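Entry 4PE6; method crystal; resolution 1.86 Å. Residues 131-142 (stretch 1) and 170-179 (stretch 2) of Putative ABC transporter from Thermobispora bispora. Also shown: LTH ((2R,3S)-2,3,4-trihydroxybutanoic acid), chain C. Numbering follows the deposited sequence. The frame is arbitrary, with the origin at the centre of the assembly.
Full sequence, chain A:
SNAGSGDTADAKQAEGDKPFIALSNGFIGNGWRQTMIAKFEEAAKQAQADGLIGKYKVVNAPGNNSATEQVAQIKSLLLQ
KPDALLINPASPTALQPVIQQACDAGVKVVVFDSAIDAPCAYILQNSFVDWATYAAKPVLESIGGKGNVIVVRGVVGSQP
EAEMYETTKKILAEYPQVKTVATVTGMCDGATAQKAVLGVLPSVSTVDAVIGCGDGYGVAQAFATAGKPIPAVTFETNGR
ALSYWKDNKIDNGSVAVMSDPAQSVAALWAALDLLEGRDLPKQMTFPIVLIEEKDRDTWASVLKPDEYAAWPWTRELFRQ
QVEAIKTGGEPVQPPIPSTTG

Stretch 1 (131-142) WATYAAKPVLES
Stretch 2 170-179: KILAEYPQVK

Stretch 1 lies in a helix that begins earlier in the chain; stretch 2 packs against it with a helix that also begins earlier, a type I turn from Tyr-175 to Val-178, and a strand, Val-178 and Lys-179, that continues later. The two chains run in the same general direction. The register places CA of Lys-137 6.7 Å from CA of Ile-171 and CA of Leu-140 7.8 Å from CA of Tyr-175; the contact buries 432 Å², both sides summed.

Tyr-175 organises the polar part. Its CA-to-CB bond points toward the helix (chi1 -63°, chi2 80°), and its hydroxyl both accepts and donates: Lys-137 NZ donates to Tyr-175 OH (2.7 Å), which donates to Glu-141 OE2 (2.6 Å). Both charged ends lie at the ring edge. Lys-137 is extended (t, t, t, then p at 40°), whereas Glu-141 folds back (m, m, chi3 -53°). A long salt bridge, Lys-137 NZ to Glu-141 OE2 at 3.9 Å, closes the triangle.

Leu-140 (m, t) covers one face of the same ring, its CB 4.0 Å from the Tyr-175 ring centroid and 5° off the normal. Both its methyls lie near Leu-172 CD2 (CD1 at 4.0 Å, CD2 at 4.1 Å); CD1 meets Ile-171 CG2 and CD2 meets Val-178 CG1, each at 3.8 Å. Ile-171 (m, t), buried and apolar like Leu-140, is a knob among Thr-133, Ala-136, Lys-137 and Leu-140. The small Ala-136 keeps its CB 4.1 Å from Ile-171 CG2.

No backbone hydrogen bond joins the stretches. Pro-138 lacks an amide hydrogen, and the helix kinks where N of Pro-138 and N of Val-139 miss the preceding turn; Leu-140 N to Ala-136 O (2.9 Å) resumes the pattern. Ser-142 OG donates to Val-139 O (2.8 Å); Thr-133 OG1 is hydrogen-bonded elsewhere in the structure. Tyr-175 N binds Leu-172 O (2.9 Å), and Val-178 N closes the turn on Tyr-175 O (3.0 Å).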

ATOM      1  N   TRP A 131      -9.567   3.266   1.875  1.00 17.50           N
ATOM      2  CA  TRP A 131      -8.704   2.708   2.917  1.00 17.21           C
ATOM      3  C   TRP A 131      -8.748   3.585   4.141  1.00 17.33           C
ATOM      4  O   TRP A 131      -9.121   3.137   5.214  1.00 17.35           O
ATOM      5  CB  TRP A 131      -7.280   2.560   2.387  1.00 16.65           C
ATOM      6  CG  TRP A 131      -6.223   2.125   3.386  1.00 16.56           C
ATOM      7  CD1 TRP A 131      -6.386   1.830   4.709  1.00 16.82           C
ATOM      8  CD2 TRP A 131      -4.836   1.987   3.112  1.00 16.24           C
ATOM      9  NE1 TRP A 131      -5.158   1.492   5.280  1.00 16.69           N
ATOM     10  CE2 TRP A 131      -4.198   1.585   4.317  1.00 16.34           C
ATOM     11  CE3 TRP A 131      -4.061   2.173   1.968  1.00 15.96           C
ATOM     12  CZ2 TRP A 131      -2.823   1.364   4.405  1.00 16.18           C
ATOM     13  CZ3 TRP A 131      -2.679   1.936   2.058  1.00 15.84           C
ATOM     14  CH2 TRP A 131      -2.086   1.517   3.274  1.00 15.87           C
ATOM     15  N   ALA A 132      -8.395   4.857   3.982  1.00 17.53           N
ATOM     16  CA  ALA A 132      -8.403   5.759   5.139  1.00 17.97           C
ATOM     17  C   ALA A 132      -9.745   5.798   5.857  1.00 18.90           C
ATOM     18  O   ALA A 132      -9.784   5.931   7.074  1.00 18.95           O
ATOM     19  CB  ALA A 132      -7.956   7.168   4.740  1.00 17.96           C
ATOM     20  N   THR A 133     -10.856   5.684   5.107  1.00 19.75           N
ATOM     21  CA  THR A 133     -12.171   5.728   5.707  1.00 20.87           C
ATOM     22  C   THR A 133     -12.435   4.432   6.480  1.00 21.64           C
ATOM     23  O   THR A 133     -12.914   4.469   7.608  1.00 21.68           O
ATOM     24  CB  THR A 133     -13.263   5.987   4.628  1.00 21.35           C
ATOM     25  OG1 THR A 133     -12.972   7.214   3.948  1.00 21.27           O
ATOM     26  CG2 THR A 133     -14.677   6.094   5.252  1.00 22.32           C
ATOM     27  N   TYR A 134     -12.105   3.292   5.882  1.00 20.50           N
ATOM     28  CA  TYR A 134     -12.252   2.002   6.563  1.00 22.18           C
ATOM     29  C   TYR A 134     -11.352   1.874   7.798  1.00 21.85           C
ATOM     30  O   TYR A 134     -11.648   1.097   8.704  1.00 22.61           O
ATOM     31  CB  TYR A 134     -11.959   0.838   5.612  1.00 23.80           C
ATOM     32  CG  TYR A 134     -13.056   0.540   4.613  1.00 26.16           C
ATOM     33  CD1 TYR A 134     -14.381   0.387   5.018  1.00 28.33           C
ATOM     34  CD2 TYR A 134     -12.760   0.375   3.255  1.00 27.45           C
ATOM     35  CE1 TYR A 134     -15.382   0.095   4.099  1.00 30.36           C
ATOM     36  CE2 TYR A 134     -13.746   0.092   2.333  1.00 29.00           C
ATOM     37  CZ  TYR A 134     -15.053  -0.047   2.759  1.00 30.93           C
ATOM     38  OH  TYR A 134     -16.024  -0.327   1.845  1.00 33.33           O
ATOM     39  N   ALA A 135     -10.267   2.639   7.841  1.00 21.05           N
ATOM     40  CA  ALA A 135      -9.327   2.569   8.972  1.00 20.96           C
ATOM     41  C   ALA A 135      -9.783   3.480  10.097  1.00 21.19           C
ATOM     42  O   ALA A 135      -9.542   3.181  11.265  1.00 22.81           O
ATOM     43  CB  ALA A 135      -7.941   2.968   8.530  1.00 20.52           C
ATOM     44  N   ALA A 136     -10.432   4.594   9.758  1.00 20.76           N
ATOM     45  CA  ALA A 136     -10.751   5.587  10.754  1.00 20.50           C
ATOM     46  C   ALA A 136     -12.191   5.467  11.240  1.00 21.24           C
ATOM     47  O   ALA A 136     -12.432   5.404  12.446  1.00 21.25           O
ATOM     48  CB  ALA A 136     -10.484   6.980  10.223  1.00 20.55           C
ATOM     49  N   LYS A 137     -13.156   5.428  10.320  1.00 21.75           N
ATOM     50  CA  LYS A 137     -14.550   5.541  10.742  1.00 22.85           C
ATOM     51  C   LYS A 137     -15.031   4.412  11.674  1.00 22.47           C
ATOM     52  O   LYS A 137     -15.598   4.692  12.732  1.00 22.02           O
ATOM     53  CB  LYS A 137     -15.498   5.716   9.544  1.00 24.06           C
ATOM     54  CG  LYS A 137     -16.915   6.081   9.954  1.00 26.11           C
ATOM     55  CD  LYS A 137     -17.714   6.638   8.778  1.00 27.92           C
ATOM     56  CE  LYS A 137     -19.172   6.934   9.122  1.00 29.42           C
ATOM     57  NZ  LYS A 137     -19.333   7.536  10.478  1.00 30.00           N
ATOM     58  N   PRO A 138     -14.829   3.141  11.286  1.00 22.41           N
ATOM     59  CA  PRO A 138     -15.242   2.069  12.197  1.00 22.57           C
ATOM     60  C   PRO A 138     -14.505   2.093  13.539  1.00 22.35           C
ATOM     61  O   PRO A 138     -15.057   1.653  14.571  1.00 22.52           O
ATOM     62  CB  PRO A 138     -14.905   0.774  11.426  1.00 22.90           C
ATOM     63  CG  PRO A 138     -14.600   1.176  10.027  1.00 22.88           C
ATOM     64  CD  PRO A 138     -14.193   2.623  10.063  1.00 22.45           C
ATOM     65  N   VAL A 139     -13.278   2.602  13.528  1.00 21.73           N
ATOM     66  CA  VAL A 139     -12.495   2.697  14.752  1.00 21.67           C
ATOM     67  C   VAL A 139     -13.099   3.736  15.698  1.00 21.89           C
ATOM     68  O   VAL A 139     -13.272   3.482  16.896  1.00 22.01           O
ATOM     69  CB  VAL A 139     -11.011   2.983  14.436  1.00 21.20           C
ATOM     70  CG1 VAL A 139     -10.244   3.378  15.677  1.00 20.82           C
ATOM     71  CG2 VAL A 139     -10.372   1.754  13.792  1.00 21.55           C
ATOM     72  N   LEU A 140     -13.472   4.883  15.152  1.00 22.39           N
ATOM     73  CA  LEU A 140     -14.104   5.910  15.960  1.00 22.73           C
ATOM     74  C   LEU A 140     -15.486   5.463  16.454  1.00 23.41           C
ATOM     75  O   LEU A 140     -15.860   5.755  17.599  1.00 22.96           O
ATOM     76  CB  LEU A 140     -14.195   7.211  15.180  1.00 23.22           C
ATOM     77  CG  LEU A 140     -12.804   7.798  14.875  1.00 23.01           C
ATOM     78  CD1 LEU A 140     -12.874   8.891  13.832  1.00 23.47           C
ATOM     79  CD2 LEU A 140     -12.135   8.315  16.140  1.00 23.13           C
ATOM     80  N   GLU A 141     -16.236   4.762  15.603  1.00 23.88           N
ATOM     81  CA  GLU A 141     -17.507   4.196  16.038  1.00 24.92           C
ATOM     82  C   GLU A 141     -17.301   3.222  17.193  1.00 24.18           C
ATOM     83  O   GLU A 141     -18.072   3.236  18.142  1.00 24.22           O
ATOM     84  CB  GLU A 141     -18.254   3.489  14.903  1.00 26.22           C
ATOM     85  CG  GLU A 141     -18.840   4.423  13.863  1.00 27.57           C
ATOM     86  CD  GLU A 141     -20.063   5.183  14.349  1.00 29.19           C
ATOM     87  OE1 GLU A 141     -21.028   4.557  14.851  1.00 30.41           O
ATOM     88  OE2 GLU A 141     -20.064   6.419  14.189  1.00 30.38           O
ATOM     89  N   SER A 142     -16.264   2.395  17.114  1.00 23.38           N
ATOM     90  CA  SER A 142     -16.008   1.381  18.151  1.00 23.40           C
ATOM     91  C   SER A 142     -15.682   1.975  19.520  1.00 23.05           C
ATOM     92  O   SER A 142     -15.788   1.281  20.528  1.00 23.01           O
ATOM     93  CB  SER A 142     -14.894   0.422  17.730  1.00 23.05           C
ATOM     94  OG  SER A 142     -13.618   0.975  18.039  1.00 22.65           O
ATOM     95  N   LYS A 170     -10.454  14.800   8.045  1.00 23.41           N
ATOM     96  CA  LYS A 170     -11.857  15.059   7.717  1.00 25.07           C
ATOM     97  C   LYS A 170     -12.823  14.209   8.540  1.00 24.54           C
ATOM     98  O   LYS A 170     -13.799  14.712   9.083  1.00 25.85           O
ATOM     99  CB  LYS A 170     -12.095  14.809   6.244  1.00 26.83           C
ATOM    100  CG  LYS A 170     -13.449  15.288   5.786  1.00 29.54           C
ATOM    101  CD  LYS A 170     -13.699  14.910   4.338  1.00 31.72           C
ATOM    102  CE  LYS A 170     -15.095  15.352   3.899  1.00 34.26           C
ATOM    103  NZ  LYS A 170     -15.767  14.272   3.117  1.00 35.45           N
ATOM    104  N   ILE A 171     -12.551  12.917   8.623  1.00 23.20           N
ATOM    105  CA  ILE A 171     -13.363  12.017   9.410  1.00 22.74           C
ATOM    106  C   ILE A 171     -13.297  12.402  10.890  1.00 22.72           C
ATOM    107  O   ILE A 171     -14.325  12.443  11.569  1.00 23.41           O
ATOM    108  CB  ILE A 171     -12.963  10.552   9.168  1.00 21.80           C
ATOM    109  CG1 ILE A 171     -13.305  10.168   7.729  1.00 21.97           C
ATOM    110  CG2 ILE A 171     -13.635   9.613  10.169  1.00 21.63           C
ATOM    111  CD1 ILE A 171     -12.702   8.843   7.291  1.00 21.35           C
ATOM    112  N   LEU A 172     -12.109  12.706  11.398  1.00 22.22           N
ATOM    113  CA  LEU A 172     -11.984  13.105  12.793  1.00 22.39           C
ATOM    114  C   LEU A 172     -12.837  14.333  13.102  1.00 23.74           C
ATOM    115  O   LEU A 172     -13.419  14.421  14.174  1.00 23.94           O
ATOM    116  CB  LEU A 172     -10.535  13.407  13.162  1.00 21.69           C
ATOM    117  CG  LEU A 172      -9.690  12.171  13.435  1.00 20.95           C
ATOM    118  CD1 LEU A 172      -8.228  12.567  13.437  1.00 20.51           C
ATOM    119  CD2 LEU A 172     -10.087  11.547  14.754  1.00 20.73           C
ATOM    120  N   ALA A 173     -12.921  15.259  12.157  1.00 25.15           N
ATOM    121  CA  ALA A 173     -13.696  16.489  12.343  1.00 26.94           C
ATOM    122  C   ALA A 173     -15.194  16.215  12.541  1.00 28.31           C
ATOM    123  O   ALA A 173     -15.910  17.050  13.107  1.00 29.23           O
ATOM    124  CB  ALA A 173     -13.472  17.420  11.162  1.00 27.66           C
ATOM    125  N   GLU A 174     -15.662  15.065  12.067  1.00 28.93           N
ATOM    126  CA  GLU A 174     -17.049  14.648  12.256  1.00 31.41           C
ATOM    127  C   GLU A 174     -17.319  14.063  13.642  1.00 30.98           C
ATOM    128  O   GLU A 174     -18.469  13.793  13.979  1.00 30.97           O
ATOM    129  CB  GLU A 174     -17.441  13.627  11.194  1.00 32.90           C
ATOM    130  CG  GLU A 174     -17.371  14.185   9.786  1.00 34.86           C
ATOM    131  CD  GLU A 174     -17.562  13.130   8.723  1.00 36.66           C
ATOM    132  OE1 GLU A 174     -17.782  11.939   9.066  1.00 37.60           O
ATOM    133  OE2 GLU A 174     -17.493  13.514   7.541  1.00 38.93           O
ATOM    134  N   TYR A 175     -16.263  13.854  14.431  1.00 30.46           N
ATOM    135  CA  TYR A 175     -16.384  13.396  15.814  1.00 29.95           C
ATOM    136  C   TYR A 175     -15.738  14.414  16.786  1.00 30.42           C
ATOM    137  O   TYR A 175     -14.611  14.221  17.252  1.00 30.04           O
ATOM    138  CB  TYR A 175     -15.749  11.997  15.967  1.00 29.09           C
ATOM    139  CG  TYR A 175     -16.410  10.893  15.157  1.00 29.07           C
ATOM    140  CD1 TYR A 175     -16.146  10.738  13.794  1.00 28.54           C
ATOM    141  CD2 TYR A 175     -17.291   9.996  15.752  1.00 29.08           C
ATOM    142  CE1 TYR A 175     -16.748   9.740  13.057  1.00 28.89           C
ATOM    143  CE2 TYR A 175     -17.891   8.984  15.022  1.00 29.44           C
ATOM    144  CZ  TYR A 175     -17.617   8.852  13.676  1.00 29.27           C
ATOM    145  OH  TYR A 175     -18.223   7.849  12.947  1.00 29.92           O
ATOM    146  N   PRO A 176     -16.461  15.504  17.111  1.00 32.48           N
ATOM    147  CA  PRO A 176     -15.994  16.581  17.998  1.00 32.68           C
ATOM    148  C   PRO A 176     -15.542  16.114  19.381  1.00 32.44           C
ATOM    149  O   PRO A 176     -14.688  16.740  19.978  1.00 32.91           O
ATOM    150  CB  PRO A 176     -17.241  17.470  18.164  1.00 34.20           C
ATOM    151  CG  PRO A 176     -18.066  17.200  16.967  1.00 34.55           C
ATOM    152  CD  PRO A 176     -17.831  15.760  16.623  1.00 33.21           C
ATOM    153  N   GLN A 177     -16.120  15.038  19.897  1.00 32.52           N
ATOM    154  CA  GLN A 177     -15.768  14.559  21.226  1.00 33.38           C
ATOM    155  C   GLN A 177     -14.536  13.651  21.209  1.00 30.85           C
ATOM    156  O   GLN A 177     -14.124  13.160  22.248  1.00 31.21           O
ATOM    157  CB  GLN A 177     -16.946  13.813  21.864  1.00 36.36           C
ATOM    158  CG  GLN A 177     -18.240  14.614  21.917  1.00 39.41           C
ATOM    159  CD  GLN A 177     -18.045  15.960  22.571  1.00 42.95           C
ATOM    160  OE1 GLN A 177     -18.402  16.999  22.007  1.00 48.15           O
ATOM    161  NE2 GLN A 177     -17.467  15.957  23.770  1.00 44.80           N
ATOM    162  N   VAL A 178     -13.966  13.407  20.036  1.00 28.42           N
ATOM    163  CA  VAL A 178     -12.695  12.698  19.955  1.00 26.58           C
ATOM    164  C   VAL A 178     -11.560  13.715  19.915  1.00 26.05           C
ATOM    165  O   VAL A 178     -11.633  14.690  19.177  1.00 25.74           O
ATOM    166  CB  VAL A 178     -12.663  11.751  18.738  1.00 25.81           C
ATOM    167  CG1 VAL A 178     -11.276  11.159  18.525  1.00 24.83           C
ATOM    168  CG2 VAL A 178     -13.679  10.642  18.958  1.00 25.89           C
ATOM    169  N   LYS A 179     -10.531  13.476  20.728  1.00 25.19           N
ATOM    170  CA  LYS A 179      -9.378  14.347  20.848  1.00 25.56           C
ATOM    171  C   LYS A 179      -8.145  13.591  20.349  1.00 23.82           C
ATOM    172  O   LYS A 179      -7.901  12.440  20.758  1.00 22.43           O
ATOM    173  CB  LYS A 179      -9.142  14.749  22.310  1.00 27.14           C
ATOM    174  CG  LYS A 179     -10.304  15.484  22.984  1.00 29.37           C
ATOM    175  CD  LYS A 179     -10.615  16.791  22.260  1.00 31.18           C
ATOM    176  CE  LYS A 179     -11.566  17.696  23.041  1.00 33.03           C
ATOM    177  NZ  LYS A 179     -13.002  17.376  22.784  1.00 33.56           N
TER
HETATM  178  O1  LTH C 401       1.980   0.760   2.877  1.00 23.17           O
HETATM  179  C1  LTH C 401       2.616   1.245   1.870  1.00 19.98           C
HETATM  180  O   LTH C 401       3.858   1.341   1.762  1.00 18.42           O
HETATM  181  C2  LTH C 401       1.798   1.671   0.627  1.00 17.06           C
HETATM  182  O2  LTH C 401       2.657   2.244  -0.391  1.00 16.65           O
HETATM  183  C3  LTH C 401       0.747   2.707   0.970  1.00 17.81           C
HETATM  184  O3  LTH C 401       1.370   3.859   1.535  1.00 17.79           O
HETATM  185  C4  LTH C 401       0.023   3.128  -0.324  1.00 17.90           C
HETATM  186  O4  LTH C 401      -0.680   1.948  -0.793  1.00 16.32           O